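Local coordinates for protein Ras-3 from Cryphonectria parasitica (Cryphonectria parasitica, PDB 4KU4) that is a small Ras-family protein with a P-loop NTPase fold that binds guanosine-5'-diphosphate, with magnesium ions also present, at residues R79-R84 with E110-K115; P134-L139 with A192-R196. Residues are numbered along the deposited sequence.

Contact 1: R79-R84 with E110-K115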
ATOM      1  N   ARG A  79       1.272  10.137  11.595  1.00 24.77           N
ATOM      2  CA  ARG A  79       1.387   8.821  10.982  1.00 24.75           C
ATOM      3  C   ARG A  79       0.810   7.758  11.913  1.00 26.62           C
ATOM      4  O   ARG A  79       0.175   6.810  11.463  1.00 19.49           O
ATOM      5  CB  ARG A  79       2.836   8.501  10.625  1.00 22.65           C
ATOM      6  CG  ARG A  79       2.994   7.275   9.759  1.00 32.58           C
ATOM      7  CD  ARG A  79       4.412   7.168   9.238  1.00 25.49           C
ATOM      8  NE  ARG A  79       4.964   8.469   8.871  1.00 31.02           N
ATOM      9  CZ  ARG A  79       5.931   9.087   9.547  1.00 32.17           C
ATOM     10  NH1 ARG A  79       6.377  10.276   9.151  1.00 30.71           N
ATOM     11  NH2 ARG A  79       6.454   8.520  10.620  1.00 35.93           N
ATOM     12  N   GLU A  80       1.016   7.932  13.216  1.00 20.81           N
ATOM     13  CA  GLU A  80       0.493   6.990  14.200  1.00 22.63           C
ATOM     14  C   GLU A  80      -1.040   6.952  14.223  1.00 24.86           C
ATOM     15  O   GLU A  80      -1.634   5.910  14.481  1.00 25.29           O
ATOM     16  CB  GLU A  80       1.041   7.287  15.599  1.00 30.30           C
ATOM     17  CG  GLU A  80       1.717   6.088  16.246  1.00 35.11           C
ATOM     18  CD  GLU A  80       1.615   6.103  17.762  1.00 41.44           C
ATOM     19  OE1 GLU A  80       1.960   7.136  18.372  1.00 43.91           O
ATOM     20  OE2 GLU A  80       1.192   5.080  18.344  1.00 42.07           O
ATOM     21  N   GLN A  81      -1.685   8.080  13.955  1.00 19.06           N
ATOM     22  CA  GLN A  81      -3.147   8.076  13.889  1.00 19.34           C
ATOM     23  C   GLN A  81      -3.593   7.310  12.645  1.00 18.65           C
ATOM     24  O   GLN A  81      -4.506   6.492  12.706  1.00 19.31           O
ATOM     25  CB  GLN A  81      -3.712   9.499  13.867  1.00 25.29           C
ATOM     26  CG  GLN A  81      -5.159   9.593  14.335  1.00 25.99           C
ATOM     27  CD  GLN A  81      -5.448  10.917  15.035  1.00 32.53           C
ATOM     28  OE1 GLN A  81      -5.297  11.985  14.444  1.00 34.36           O
ATOM     29  NE2 GLN A  81      -5.856  10.851  16.299  1.00 32.99           N
ATOM     30  N   TRP A  82      -2.925   7.571  11.529  1.00 15.22           N
ATOM     31  CA  TRP A  82      -3.224   6.870  10.287  1.00 17.13           C
ATOM     32  C   TRP A  82      -3.178   5.354  10.514  1.00 18.06           C
ATOM     33  O   TRP A  82      -4.001   4.599   9.982  1.00 14.89           O
ATOM     34  CB  TRP A  82      -2.227   7.265   9.194  1.00 17.82           C
ATOM     35  CG  TRP A  82      -2.208   8.730   8.800  1.00 17.42           C
ATOM     36  CD1 TRP A  82      -3.216   9.637   8.935  1.00 19.91           C
ATOM     37  CD2 TRP A  82      -1.119   9.428   8.175  1.00 18.25           C
ATOM     38  NE1 TRP A  82      -2.818  10.862   8.438  1.00 17.90           N
ATOM     39  CE2 TRP A  82      -1.537  10.755   7.963  1.00 24.81           C
ATOM     40  CE3 TRP A  82       0.166   9.055   7.771  1.00 19.93           C
ATOM     41  CZ2 TRP A  82      -0.711  11.715   7.371  1.00 22.50           C
ATOM     42  CZ3 TRP A  82       0.982  10.005   7.182  1.00 18.67           C
ATOM     43  CH2 TRP A  82       0.542  11.319   6.986  1.00 24.91           C
ATOM     44  N   ILE A  83      -2.220   4.905  11.315  1.00 14.52           N
ATOM     45  CA  ILE A  83      -2.038   3.475  11.554  1.00 15.87           C
ATOM     46  C   ILE A  83      -3.107   2.874  12.469  1.00 13.76           C
ATOM     47  O   ILE A  83      -3.591   1.766  12.231  1.00 15.38           O
ATOM     48  CB  ILE A  83      -0.612   3.177  12.104  1.00 14.03           C
ATOM     49  CG1 ILE A  83       0.435   3.574  11.057  1.00 20.58           C
ATOM     50  CG2 ILE A  83      -0.461   1.716  12.478  1.00 17.30           C
ATOM     51  CD1 ILE A  83       1.871   3.584  11.569  1.00 19.47           C
ATOM     52  N   ARG A  84      -3.477   3.603  13.520  1.00 15.85           N
ATOM     53  CA  ARG A  84      -4.502   3.128  14.439  1.00 20.12           C
ATOM     54  C   ARG A  84      -5.841   2.955  13.735  1.00 17.96           C
ATOM     55  O   ARG A  84      -6.596   2.034  14.045  1.00 19.42           O
ATOM     56  CB  ARG A  84      -4.663   4.099  15.620  1.00 22.28           C
ATOM     57  CG  ARG A  84      -3.404   4.280  16.446  1.00 31.13           C
ATOM     58  CD  ARG A  84      -3.583   5.350  17.525  1.00 29.71           C
ATOM     59  NE  ARG A  84      -3.703   4.776  18.863  1.00 35.67           N
ATOM     60  CZ  ARG A  84      -4.690   5.053  19.707  1.00 34.40           C
ATOM     61  NH1 ARG A  84      -5.646   5.900  19.353  1.00 36.07           N
ATOM     62  NH2 ARG A  84      -4.719   4.489  20.906  1.00 38.92           N
ATOM     63  N   GLU A 110       7.474   0.962  12.096  1.00 14.28           N
ATOM     64  CA  GLU A 110       6.488   1.818  12.749  1.00 15.70           C
ATOM     65  C   GLU A 110       5.127   1.138  12.787  1.00 16.19           C
ATOM     66  O   GLU A 110       4.441   1.149  13.809  1.00 12.75           O
ATOM     67  CB  GLU A 110       6.348   3.178  12.043  1.00 17.82           C
ATOM     68  CG  GLU A 110       7.449   4.196  12.307  1.00 24.65           C
ATOM     69  CD  GLU A 110       7.089   5.567  11.750  1.00 27.39           C
ATOM     70  OE1 GLU A 110       5.895   5.788  11.460  1.00 24.70           O
ATOM     71  OE2 GLU A 110       7.988   6.423  11.602  1.00 30.26           O
ATOM     72  N   VAL A 111       4.715   0.556  11.666  1.00 13.57           N
ATOM     73  CA  VAL A 111       3.405  -0.097  11.626  1.00 13.59           C
ATOM     74  C   VAL A 111       3.299  -1.239  12.640  1.00 19.12           C
ATOM     75  O   VAL A 111       2.368  -1.281  13.451  1.00 16.04           O
ATOM     76  CB  VAL A 111       3.044  -0.584  10.202  1.00 13.27           C
ATOM     77  CG1 VAL A 111       1.846  -1.530  10.240  1.00 13.37           C
ATOM     78  CG2 VAL A 111       2.758   0.616   9.309  1.00 11.76           C
ATOM     79  N   ILE A 112       4.259  -2.159  12.596  1.00 17.67           N
ATOM     80  CA  ILE A 112       4.275  -3.285  13.524  1.00 18.74           C
ATOM     81  C   ILE A 112       4.286  -2.848  14.996  1.00 24.44           C
ATOM     82  O   ILE A 112       3.496  -3.347  15.796  1.00 21.82           O
ATOM     83  CB  ILE A 112       5.463  -4.217  13.247  1.00 22.78           C
ATOM     84  CG1 ILE A 112       5.196  -5.022  11.978  1.00 17.15           C
ATOM     85  CG2 ILE A 112       5.692  -5.154  14.424  1.00 25.30           C
ATOM     86  CD1 ILE A 112       4.033  -5.956  12.102  1.00 23.51           C
ATOM     87  N   GLN A 113       5.172  -1.917  15.339  1.00 19.89           N
ATOM     88  CA  GLN A 113       5.294  -1.448  16.718  1.00 25.01           C
ATOM     89  C   GLN A 113       4.012  -0.778  17.202  1.00 24.62           C
ATOM     90  O   GLN A 113       3.577  -0.994  18.334  1.00 29.52           O
ATOM     91  CB  GLN A 113       6.479  -0.487  16.868  1.00 25.39           C
ATOM     92  CG  GLN A 113       7.839  -1.117  16.582  1.00 26.38           C
ATOM     93  CD  GLN A 113       8.161  -2.279  17.505  1.00 34.86           C
ATOM     94  OE1 GLN A 113       7.482  -2.494  18.513  1.00 40.18           O
ATOM     95  NE2 GLN A 113       9.201  -3.042  17.162  1.00 33.95           N
ATOM     96  N   THR A 114       3.417   0.044  16.346  1.00 23.26           N
ATOM     97  CA  THR A 114       2.166   0.710  16.679  1.00 21.04           C
ATOM     98  C   THR A 114       1.036  -0.304  16.860  1.00 28.15           C
ATOM     99  O   THR A 114       0.305  -0.249  17.845  1.00 26.50           O
ATOM    100  CB  THR A 114       1.781   1.766  15.621  1.00 24.38           C
ATOM    101  OG1 THR A 114       2.835   2.734  15.507  1.00 24.41           O
ATOM    102  CG2 THR A 114       0.490   2.472  16.016  1.00 26.03           C
ATOM    103  N   LYS A 115       0.911  -1.239  15.922  1.00 21.89           N
ATOM    104  CA  LYS A 115      -0.096  -2.300  16.031  1.00 19.65           C
ATOM    105  C   LYS A 115       0.136  -3.212  17.237  1.00 27.66           C
ATOM    106  O   LYS A 115      -0.811  -3.748  17.806  1.00 30.96           O
ATOM    107  CB  LYS A 115      -0.166  -3.125  14.741  1.00 23.65           C
ATOM    108  CG  LYS A 115      -0.894  -2.425  13.614  1.00 19.93           C
ATOM    109  CD  LYS A 115      -2.308  -2.036  14.027  1.00 22.57           C
ATOM    110  CE  LYS A 115      -3.092  -1.444  12.852  1.00 18.32           C
ATOM    111  NZ  LYS A 115      -4.450  -0.961  13.240  1.00 16.49           N
TER

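Contact 2: P134-L139 with A192-R196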
ATOM      1  N   PRO A 134      -4.602 -11.001  16.421  1.00 36.53           N
ATOM      2  CA  PRO A 134      -3.621  -9.910  16.445  1.00 31.19           C
ATOM      3  C   PRO A 134      -3.132  -9.521  15.051  1.00 30.21           C
ATOM      4  O   PRO A 134      -3.254 -10.300  14.103  1.00 25.62           O
ATOM      5  CB  PRO A 134      -2.461 -10.507  17.246  1.00 31.58           C
ATOM      6  CG  PRO A 134      -2.566 -11.964  17.009  1.00 37.19           C
ATOM      7  CD  PRO A 134      -4.036 -12.254  16.948  1.00 36.88           C
ATOM      8  N   PHE A 135      -2.577  -8.321  14.937  1.00 26.88           N
ATOM      9  CA  PHE A 135      -1.994  -7.870  13.680  1.00 25.63           C
ATOM     10  C   PHE A 135      -0.847  -8.785  13.267  1.00 24.32           C
ATOM     11  O   PHE A 135      -0.131  -9.318  14.115  1.00 26.86           O
ATOM     12  CB  PHE A 135      -1.499  -6.425  13.810  1.00 23.64           C
ATOM     13  CG  PHE A 135      -1.164  -5.779  12.501  1.00 18.83           C
ATOM     14  CD1 PHE A 135       0.148  -5.677  12.084  1.00 19.09           C
ATOM     15  CD2 PHE A 135      -2.164  -5.292  11.675  1.00 22.30           C
ATOM     16  CE1 PHE A 135       0.461  -5.088  10.879  1.00 17.89           C
ATOM     17  CE2 PHE A 135      -1.852  -4.706  10.457  1.00 19.24           C
ATOM     18  CZ  PHE A 135      -0.540  -4.607  10.062  1.00 13.95           C
ATOM     19  N   ALA A 136      -0.675  -8.956  11.960  1.00 22.40           N
ATOM     20  CA  ALA A 136       0.410  -9.766  11.416  1.00 21.71           C
ATOM     21  C   ALA A 136       1.048  -9.064  10.215  1.00 15.15           C
ATOM     22  O   ALA A 136       0.378  -8.306   9.517  1.00 11.99           O
ATOM     23  CB  ALA A 136      -0.108 -11.135  11.007  1.00 20.55           C
ATOM     24  N   PRO A 137       2.340  -9.325   9.966  1.00 15.36           N
ATOM     25  CA  PRO A 137       3.045  -8.680   8.853  1.00 13.65           C
ATOM     26  C   PRO A 137       2.415  -8.945   7.492  1.00 16.88           C
ATOM     27  O   PRO A 137       2.661  -8.166   6.578  1.00 12.71           O
ATOM     28  CB  PRO A 137       4.442  -9.312   8.902  1.00 17.43           C
ATOM     29  CG  PRO A 137       4.607  -9.774  10.284  1.00 22.76           C
ATOM     30  CD  PRO A 137       3.233 -10.203  10.741  1.00 16.93           C
ATOM     31  N   SER A 138       1.628 -10.012   7.353  1.00 13.75           N
ATOM     32  CA  SER A 138       0.986 -10.289   6.071  1.00 18.57           C
ATOM     33  C   SER A 138      -0.107  -9.268   5.726  1.00 10.43           C
ATOM     34  O   SER A 138      -0.587  -9.235   4.596  1.00 13.43           O
ATOM     35  CB  SER A 138       0.416 -11.717   6.035  1.00 18.43           C
ATOM     36  OG  SER A 138      -0.519 -11.918   7.080  1.00 18.12           O
ATOM     37  N   LEU A 139      -0.486  -8.424   6.685  1.00  8.13           N
ATOM     38  CA  LEU A 139      -1.512  -7.407   6.429  1.00  9.60           C
ATOM     39  C   LEU A 139      -0.890  -6.151   5.831  1.00 11.75           C
ATOM     40  O   LEU A 139      -1.557  -5.129   5.630  1.00 11.52           O
ATOM     41  CB  LEU A 139      -2.296  -7.071   7.712  1.00 12.62           C
ATOM     42  CG  LEU A 139      -3.036  -8.262   8.335  1.00 19.54           C
ATOM     43  CD1 LEU A 139      -3.935  -7.840   9.469  1.00 17.26           C
ATOM     44  CD2 LEU A 139      -3.848  -8.983   7.271  1.00 17.20           C
ATOM     45  N   ALA A 192      -4.579 -11.731   1.938  1.00 10.97           N
ATOM     46  CA  ALA A 192      -3.818 -12.239   3.077  1.00 12.69           C
ATOM     47  C   ALA A 192      -4.678 -12.313   4.341  1.00 18.02           C
ATOM     48  O   ALA A 192      -4.621 -13.291   5.087  1.00 17.67           O
ATOM     49  CB  ALA A 192      -2.579 -11.379   3.321  1.00 13.24           C
ATOM     50  N   ASP A 193      -5.476 -11.276   4.573  1.00 13.01           N
ATOM     51  CA  ASP A 193      -6.370 -11.230   5.729  1.00 15.70           C
ATOM     52  C   ASP A 193      -7.330 -12.415   5.704  1.00 19.16           C
ATOM     53  O   ASP A 193      -7.579 -13.051   6.724  1.00 18.17           O
ATOM     54  CB  ASP A 193      -7.148  -9.910   5.750  1.00 15.06           C
ATOM     55  CG  ASP A 193      -7.995  -9.750   6.991  1.00 29.18           C
ATOM     56  OD1 ASP A 193      -7.609 -10.290   8.053  1.00 29.60           O
ATOM     57  OD2 ASP A 193      -9.043  -9.073   6.908  1.00 22.99           O
ATOM     58  N   ARG A 194      -7.854 -12.725   4.526  1.00 15.62           N
ATOM     59  CA  ARG A 194      -8.752 -13.867   4.389  1.00 17.82           C
ATOM     60  C   ARG A 194      -8.044 -15.204   4.543  1.00 24.41           C
ATOM     61  O   ARG A 194      -8.619 -16.164   5.049  1.00 25.60           O
ATOM     62  CB  ARG A 194      -9.440 -13.829   3.038  1.00 15.73           C
ATOM     63  CG  ARG A 194     -10.351 -12.658   2.883  1.00 13.46           C
ATOM     64  CD  ARG A 194     -10.969 -12.674   1.498  1.00 18.34           C
ATOM     65  NE  ARG A 194     -11.644 -11.418   1.218  1.00 14.73           N
ATOM     66  CZ  ARG A 194     -12.148 -11.101   0.030  1.00 14.78           C
ATOM     67  NH1 ARG A 194     -12.046 -11.953  -0.986  1.00 13.00           N
ATOM     68  NH2 ARG A 194     -12.734  -9.930  -0.139  1.00 11.62           N
ATOM     69  N   ARG A 195      -6.807 -15.269   4.065  1.00 18.23           N
ATOM     70  CA  ARG A 195      -5.986 -16.463   4.199  1.00 20.73           C
ATOM     71  C   ARG A 195      -5.818 -16.815   5.679  1.00 30.93           C
ATOM     72  O   ARG A 195      -5.782 -17.989   6.045  1.00 25.72           O
ATOM     73  CB  ARG A 195      -4.619 -16.230   3.544  1.00 26.80           C
ATOM     74  CG  ARG A 195      -3.735 -17.471   3.379  1.00 25.43           C
ATOM     75  CD  ARG A 195      -2.240 -17.117   3.396  1.00 39.71           C
ATOM     76  NE  ARG A 195      -1.898 -16.039   2.469  1.00 31.65           N
ATOM     77  CZ  ARG A 195      -0.950 -15.133   2.691  1.00 38.53           C
ATOM     78  NH1 ARG A 195      -0.706 -14.176   1.802  1.00 35.72           N
ATOM     79  NH2 ARG A 195      -0.248 -15.176   3.813  1.00 40.21           N
ATOM     80  N   ARG A 196      -5.727 -15.786   6.523  1.00 25.93           N
ATOM     81  CA  ARG A 196      -5.487 -15.965   7.955  1.00 31.81           C
ATOM     82  C   ARG A 196      -6.625 -16.639   8.706  1.00 36.92           C
ATOM     83  O   ARG A 196      -6.387 -17.348   9.681  1.00 40.58           O
ATOM     84  CB  ARG A 196      -5.209 -14.620   8.631  1.00 28.21           C
ATOM     85  CG  ARG A 196      -3.924 -13.944   8.215  1.00 33.45           C
ATOM     86  CD  ARG A 196      -3.486 -12.936   9.269  1.00 35.47           C
ATOM     87  NE  ARG A 196      -4.562 -12.024   9.652  1.00 38.15           N
ATOM     88  CZ  ARG A 196      -4.620 -11.412  10.829  1.00 38.66           C
ATOM     89  NH1 ARG A 196      -5.625 -10.585  11.115  1.00 37.72           N
ATOM     90  NH2 ARG A 196      -3.668 -11.638  11.725  1.00 29.83           N
TER
HETATM   91  O   HOH W   1      -2.130 -14.535   5.420  1.00 33.25           O

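Contact 1: R79-R84 with E110-K115
At its start, segment 79-84 pairs charges: Arg79 NH2 reaches both carboxylate oxygens of Glu110, at 2.9 Å to Glu110 OE1 in a nearly straight hydrogen bond (167°) and at 2.8 Å to Glu110 OE2, so this is a hydrogen-bonded salt bridge. Glu80 comes one residue later; its CA-to-CB bond points sideways, yet its carboxylate bends in, with Glu80 OE2 3.6 Å from Thr114 CG2. A turn on from Arg79, Ile83 is the main apolar element, with 106 Å² covered. It is a knob in a hole formed by Glu110, Val111, Thr114 and Lys115, touching Val111 (Ile83 CD1 to Val111 CG2, 3.8 Å) and Thr114 (CG2 to CG2, 3.7 Å). Thr114 OG1 is bonded to Glu110 O (2.8 Å) within its own helix, and its CG2 meets Ile83. The C-terminal end of helix 77-84 is met by Lys115, whose NZ donates to Ile83 O (3.0 Å) and also to Asn86 O, its strongest partner. Arg84 touches from the margin, with Arg84 CG 4.3 Å from Thr114 CG2 and Arg84 O 3.8 Å from Lys115 NZ. The short axes approach to 9.8 Å and cross at -65°. In Ras-fold terms, helix 77-84 corresponds to the switch II helix, here packed against helix 98-118; beneath them, Val111 rests on Leu20 of strand 15-20 and Ile83 on Phe89 of strand 88-94.

Contact 2: P134-L139 with A192-R196
Arg196, Leu139 and Ser138, with 86, 59 and 56 Å² covered, carry most of this loop-to-helix contact. The Arg196 guanidinium lies against the loop: Arg196 NH2 donates to Pro134 O at 2.8 Å (163°), with the acceptor near the guanidinium plane, while Leu139 CD1 covers one face, 3.6 Å from Arg196 NH1. Arg196 NH1 is also 3.7 Å from Asp193 OD1, a long salt bridge within the helix, whereas Arg196 NE is buried without a partner in the model. The same arginine reaches Ala136, whose CB is 3.7 Å from Arg196 NH2. Leu139 further packs on the helix backbone, its CD2 3.7 Å from Asp193 CA. Ser138 fits closely against the small residue Ala192: Ser138 O is 3.2 Å from Ala192 CB and the two CB atoms are 4.1 Å apart. A water joins these two residues as well, donating to Ala192 O at 2.8 Å and making a weak 3.5 Å bond to Ser138 OG. The 3-10 turn 137-139, closed by Leu139 N to Ala136 O (3.0 Å), points Ser138 toward the helix, while Leu139, set sideways, brings its end nearer. The contact thus ties the C-terminal part of helix 182-196 to the loop between helix 98-118 and strand 140-145; Leu139 also makes backbone hydrogen bonds with Phe89 of strand 88-94, placing the turn just before the interior strand 140-145.

Contacts 1 and 2 are both partly buried, their centres 14 Å from the chain centre, yet their chemistry differs. Contact 1 is helix on helix, with an isoleucine knob between a salt bridge and a lysine-to-carbonyl hydrogen bond; contact 2 sets a loop against a helix, relying on arginine-to-carbonyl bonding, apolar cover and water, and buries less (303 against 395 Å²). They share no helix, but the loop of contact 2 touches helix 98-118 of contact 1: Phe135 CG lies 3.5 Å from Lys115 CG, and Phe135 CE1 3.9 Å from both Val111 CG1 and Ile112 CD1. The loop meets the two helices largely through different residues, Phe135 and Pro137 facing 98-118.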